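Maltose-binding protein MalE1 (PDB 6DTU) binds maltotetraose and probably serves as the extracytoplasmic sugar receptor of a transport system for maltose and related maltodextrins. Local coordinates at residues G21-A26 / M292-L297. Sequence-based numbering, arbitrary orientation.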
loop_
_atom_site.group_PDB
_atom_site.type_symbol
_atom_site.label_atom_id
_atom_site.label_comp_id
_atom_site.label_asym_id
_atom_site.label_seq_id
_atom_site.Cartn_x
_atom_site.Cartn_y
_atom_site.Cartn_z
ATOM N N GLY A 21 9.550 -19.791 8.882
ATOM C CA GLY A 21 9.119 -21.083 8.368
ATOM C C GLY A 21 10.081 -22.199 8.709
ATOM O O GLY A 21 9.658 -23.314 9.025
ATOM N N GLU A 22 11.388 -21.907 8.662
ATOM C CA GLU A 22 12.387 -22.871 9.090
ATOM C C GLU A 22 12.212 -23.211 10.562
ATOM O O GLU A 22 12.369 -24.371 10.965
ATOM C CB GLU A 22 13.785 -22.295 8.862
ATOM C CG GLU A 22 14.249 -22.316 7.425
ATOM C CD GLU A 22 15.525 -21.518 7.187
ATOM O OE1 GLU A 22 15.902 -21.382 6.003
ATOM O OE2 GLU A 22 16.170 -21.057 8.158
ATOM N N GLU A 23 11.895 -22.209 11.386
ATOM C CA GLU A 23 11.700 -22.467 12.813
ATOM C C GLU A 23 10.471 -23.332 13.052
ATOM O O GLU A 23 10.511 -24.280 13.846
ATOM C CB GLU A 23 11.618 -21.134 13.572
ATOM C CG GLU A 23 12.912 -20.307 13.437
ATOM C CD GLU A 23 12.830 -18.901 13.990
ATOM O OE1 GLU A 23 11.757 -18.529 14.511
ATOM O OE2 GLU A 23 13.838 -18.157 13.859
ATOM N N PHE A 24 9.384 -23.060 12.334
ATOM C CA PHE A 24 8.182 -23.869 12.473
ATOM C C PHE A 24 8.450 -25.303 12.043
ATOM O O PHE A 24 7.972 -26.246 12.676
ATOM C CB PHE A 24 7.076 -23.233 11.616
ATOM C CG PHE A 24 5.678 -23.706 11.937
ATOM C CD1 PHE A 24 4.986 -23.184 13.047
ATOM C CD2 PHE A 24 5.039 -24.646 11.129
ATOM C CE1 PHE A 24 3.689 -23.613 13.356
ATOM C CE2 PHE A 24 3.727 -25.072 11.429
ATOM C CZ PHE A 24 3.058 -24.543 12.539
ATOM N N LYS A 25 9.217 -25.480 10.974
ATOM C CA LYS A 25 9.557 -26.806 10.479
ATOM C C LYS A 25 10.406 -27.565 11.491
ATOM O O LYS A 25 10.157 -28.745 11.754
ATOM C CB LYS A 25 10.290 -26.659 9.145
ATOM C CG LYS A 25 10.789 -27.983 8.569
ATOM C CD LYS A 25 11.728 -27.755 7.399
ATOM C CE LYS A 25 12.192 -29.084 6.843
ATOM N NZ LYS A 25 13.029 -28.889 5.619
ATOM N N ALA A 26 11.407 -26.898 12.082
ATOM C CA ALA A 26 12.228 -27.563 13.091
ATOM C C ALA A 26 11.383 -28.030 14.270
ATOM O O ALA A 26 11.622 -29.110 14.827
ATOM C CB ALA A 26 13.353 -26.631 13.562
ATOM N N MET A 292 5.503 -10.997 15.649
ATOM C CA MET A 292 5.055 -9.775 14.991
ATOM C C MET A 292 6.126 -8.697 15.055
ATOM O O MET A 292 6.288 -7.916 14.107
ATOM C CB MET A 292 3.734 -9.323 15.620
ATOM C CG MET A 292 2.553 -10.115 15.117
ATOM S SD MET A 292 2.138 -9.552 13.463
ATOM C CE MET A 292 0.851 -10.713 12.953
ATOM N N TYR A 293 6.892 -8.663 16.144
ATOM C CA TYR A 293 7.975 -7.697 16.242
ATOM C C TYR A 293 9.118 -8.062 15.301
ATOM O O TYR A 293 9.682 -7.179 14.642
ATOM C CB TYR A 293 8.398 -7.574 17.707
ATOM C CG TYR A 293 9.464 -6.554 18.014
ATOM C CD1 TYR A 293 9.377 -5.275 17.509
ATOM C CD2 TYR A 293 10.484 -6.840 18.916
ATOM C CE1 TYR A 293 10.345 -4.308 17.816
ATOM C CE2 TYR A 293 11.442 -5.891 19.235
ATOM C CZ TYR A 293 11.367 -4.636 18.690
ATOM O OH TYR A 293 12.310 -3.699 19.016
ATOM N N ARG A 294 9.432 -9.359 15.188
ATOM C CA ARG A 294 10.432 -9.810 14.229
ATOM C C ARG A 294 10.017 -9.487 12.800
ATOM O O ARG A 294 10.865 -9.126 11.982
ATOM C CB ARG A 294 10.716 -11.296 14.402
ATOM C CG ARG A 294 11.431 -11.565 15.685
ATOM C CD ARG A 294 11.558 -13.047 15.930
ATOM N NE ARG A 294 12.346 -13.659 14.887
ATOM C CZ ARG A 294 12.428 -14.964 14.674
ATOM N NH1 ARG A 294 11.767 -15.811 15.442
ATOM N NH2 ARG A 294 13.171 -15.414 13.673
ATOM N N ILE A 295 8.723 -9.616 12.483
ATOM C CA ILE A 295 8.224 -9.206 11.172
ATOM C C ILE A 295 8.437 -7.713 10.957
ATOM O O ILE A 295 8.909 -7.290 9.892
ATOM C CB ILE A 295 6.755 -9.638 10.962
ATOM C CG1 ILE A 295 6.670 -11.163 10.797
ATOM C CG2 ILE A 295 6.151 -8.951 9.722
ATOM C CD1 ILE A 295 5.263 -11.682 10.854
ATOM N N TYR A 296 8.101 -6.889 11.962
ATOM C CA TYR A 296 8.403 -5.460 11.871
ATOM C C TYR A 296 9.883 -5.224 11.613
ATOM O O TYR A 296 10.256 -4.407 10.769
ATOM C CB TYR A 296 7.975 -4.705 13.144
ATOM C CG TYR A 296 8.626 -3.333 13.213
ATOM C CD1 TYR A 296 8.057 -2.237 12.576
ATOM C CD2 TYR A 296 9.833 -3.147 13.882
ATOM C CE1 TYR A 296 8.668 -0.985 12.621
ATOM C CE2 TYR A 296 10.420 -1.929 13.957
ATOM C CZ TYR A 296 9.862 -0.846 13.308
ATOM O OH TYR A 296 10.507 0.377 13.359
ATOM N N LEU A 297 10.748 -5.888 12.376
ATOM C CA LEU A 297 12.182 -5.657 12.197
ATOM C C LEU A 297 12.635 -6.030 10.796
ATOM O O LEU A 297 13.538 -5.388 10.246
ATOM C CB LEU A 297 12.974 -6.423 13.259
ATOM C CG LEU A 297 12.768 -5.863 14.664
ATOM C CD1 LEU A 297 13.475 -6.758 15.659
ATOM C CD2 LEU A 297 13.287 -4.429 14.747
#
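The carboxylate of Glu23 lies at the edge of the Arg294 guanidinium, with Glu23 CD in the guanidinium plane, so the two flat groups meet edge to edge and not by stacking; their planes are turned 34° apart. Within helix 289-298, Leu297 CD1 covers one face of the Tyr293 ring, over its centre. The salt bridge is bidentate and end-on. Arg294 NH1 gives a hydrogen bond of 2.9 Å to Glu23 OE1, which receives it on its syn lone pair, close to the guanidinium plane. Arg294 NH2 lies 2.8 Å from Glu23 OE2, also on the syn side but 25° out of the carboxylate plane, so the twist between the groups is taken up mostly at this second bond. Glutamate and arginine suit these positions because each is long enough to bridge two helices whose backbones stay well apart. Beyond CG the Glu23 chain runs extended, whereas the Arg294 chain, coming from the opposite direction, turns at its CG-CD bond (chi3 62°), which helps present NH1 and NH2 together to the glutamate. The pair ties helix 14-28 to helix 289-298, two helices of one lobe of the periplasmic binding protein fold, at the surface. The same two helices also meet through apolar side chains, Ile295 resting on Leu20 and on Tyr106 of strand 100-109. Phe24, buried on helix 14-28, packs edge-to-face with Phe281. Glu23 OE2 has a second cationic partner, Lys19, one turn earlier on its own helix, and Arg294 also touches that lysine; the carboxylate thus serves two cations, which probably stabilises its ionised form. An alanine in place of this glutamate is likely to leave the Arg294 guanidinium without its two-point grip and Lys19 without this counter-charge, letting the arginine end swing more freely.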